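Local coordinates for protein endo alpha-1,4 polygalactosaminidase (PDB 6OJ1) that hydrolyses alpha-1,4-linked galactosamine polymers from within the chain, as a fungal glycoside hydrolase of family GH114, and disrupts microbial biofilms, at residues L119-A124 and A164-F169. Residues are numbered along the deposited sequence; the frame is centred on the assembly and turned at random.
Sequences LNISSA and ADSISF. With NAG (2-acetamido-2-deoxy-beta-D-glucopyranose), chain C.
I121 lies over one face of the F169 ring, its CB 3.6 Å from the ring centroid and only 12° off the normal, while CG2 reaches 3.5 Å from F169 CE2. The two side chains cross at about a right angle in this CH-pi contact. CG1 sits between the backbone N and the carbonyl carbon (chi1 58°), and this branch ends in CD1, which meets the helix 3.8 Å from the backbone D165 O and 3.7 Å from S166 OG, a hydroxyl hydrogen-bonded to V150 O. The contact joins the loop between strand 116-119 and helix 124-140 to helix 163-179 on the outside of the (beta/alpha)-barrel. F169 also touches R127 and M130 of helix 124-140. No direct hydrogen bond crosses; water does the bridging. One water sits 2.9 Å from S122 OG and donates to D165 O at 2.8 Å; a second is hydrogen-bonded to S122 OG and donates weakly to D165 OD2 and N120 OD1. A type I turn runs from N120 to S123, and within it S122 N bonds N120 OD1 at 3.1 Å from above the carbonyl plane, an Asx turn. N120 ND2, on the same amide, carries the N-linked NAG.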
# COMPACT_ATOMS: atom_id res chain seq x y z
N LEU A 119 -6.37 13.23 -6.20
CA LEU A 119 -6.12 14.40 -5.36
C LEU A 119 -4.99 15.25 -5.92
O LEU A 119 -4.04 14.74 -6.51
CB LEU A 119 -5.74 13.98 -3.95
CG LEU A 119 -6.86 13.30 -3.18
CD1 LEU A 119 -6.32 12.81 -1.84
CD2 LEU A 119 -8.03 14.27 -3.03
N ASN A 120 -5.08 16.56 -5.68
CA ASN A 120 -3.91 17.41 -5.87
C ASN A 120 -3.01 17.20 -4.67
O ASN A 120 -3.17 17.82 -3.61
CB ASN A 120 -4.32 18.87 -6.02
CG ASN A 120 -3.12 19.77 -6.29
OD1 ASN A 120 -1.98 19.31 -6.30
ND2 ASN A 120 -3.38 21.03 -6.52
N ILE A 121 -2.04 16.30 -4.83
CA ILE A 121 -1.17 15.94 -3.72
C ILE A 121 -0.21 17.05 -3.34
O ILE A 121 0.47 16.95 -2.30
CB ILE A 121 -0.41 14.63 -4.05
CG1 ILE A 121 0.41 14.79 -5.34
CG2 ILE A 121 -1.41 13.45 -4.11
CD1 ILE A 121 1.22 13.52 -5.71
N SER A 122 -0.15 18.14 -4.12
CA SER A 122 0.64 19.30 -3.74
C SER A 122 -0.14 20.29 -2.88
O SER A 122 0.46 21.23 -2.34
CB SER A 122 1.14 20.03 -4.99
OG SER A 122 1.92 19.15 -5.80
N SER A 123 -1.45 20.11 -2.77
CA SER A 123 -2.30 20.99 -1.99
C SER A 123 -1.93 20.93 -0.51
O SER A 123 -1.85 19.83 0.07
CB SER A 123 -3.76 20.59 -2.18
OG SER A 123 -4.55 21.04 -1.10
N ALA A 124 -1.75 22.11 0.12
CA ALA A 124 -1.54 22.16 1.56
C ALA A 124 -2.68 21.47 2.31
O ALA A 124 -2.46 20.82 3.34
CB ALA A 124 -1.41 23.61 2.05
N ALA A 164 7.66 14.40 -10.30
CA ALA A 164 8.23 15.22 -9.24
C ALA A 164 7.20 15.52 -8.15
O ALA A 164 7.55 15.59 -6.96
CB ALA A 164 8.80 16.53 -9.82
N ASP A 165 5.93 15.70 -8.53
CA ASP A 165 4.90 15.91 -7.52
C ASP A 165 4.81 14.70 -6.59
O ASP A 165 4.73 14.85 -5.36
CB ASP A 165 3.53 16.16 -8.16
CG ASP A 165 3.44 17.49 -8.87
OD1 ASP A 165 4.14 18.47 -8.51
OD2 ASP A 165 2.62 17.58 -9.81
N SER A 166 4.83 13.50 -7.16
CA SER A 166 4.73 12.29 -6.34
C SER A 166 5.96 12.10 -5.48
O SER A 166 5.85 11.64 -4.33
CB SER A 166 4.51 11.08 -7.25
OG SER A 166 3.17 11.06 -7.70
N ILE A 167 7.14 12.40 -6.02
CA ILE A 167 8.37 12.27 -5.25
C ILE A 167 8.33 13.18 -4.03
O ILE A 167 8.61 12.75 -2.90
CB ILE A 167 9.60 12.57 -6.14
CG1 ILE A 167 9.78 11.45 -7.17
CG2 ILE A 167 10.86 12.66 -5.29
CD1 ILE A 167 10.62 11.85 -8.40
N SER A 168 7.96 14.45 -4.23
CA SER A 168 7.83 15.38 -3.12
C SER A 168 6.83 14.85 -2.10
O SER A 168 7.09 14.87 -0.89
CB SER A 168 7.37 16.75 -3.64
OG SER A 168 7.03 17.64 -2.57
N PHE A 169 5.69 14.37 -2.58
CA PHE A 169 4.60 13.92 -1.72
C PHE A 169 5.00 12.68 -0.94
O PHE A 169 4.78 12.59 0.27
CB PHE A 169 3.36 13.66 -2.58
CG PHE A 169 2.11 13.29 -1.80
CD1 PHE A 169 1.61 14.14 -0.80
CD2 PHE A 169 1.42 12.14 -2.12
CE1 PHE A 169 0.42 13.80 -0.13
CE2 PHE A 169 0.24 11.80 -1.45
CZ PHE A 169 -0.25 12.65 -0.46
C1 NAG C . -2.27 21.93 -6.78
C2 NAG C . -2.63 22.95 -7.84
C3 NAG C . -1.46 23.91 -8.07
C4 NAG C . -0.99 24.53 -6.76
C5 NAG C . -0.78 23.46 -5.67
C6 NAG C . -0.59 24.06 -4.29
C7 NAG C . -4.18 22.51 -9.70
C8 NAG C . -4.40 21.76 -10.98
N2 NAG C . -3.01 22.30 -9.09
O3 NAG C . -1.89 24.93 -8.96
O4 NAG C . 0.27 25.15 -6.99
O5 NAG C . -1.92 22.59 -5.58
O6 NAG C . -1.79 24.64 -3.80
O7 NAG C . -5.03 23.26 -9.24
O HOH W 1 0.59 19.10 -8.44
O HOH W 2 3.27 17.04 -4.34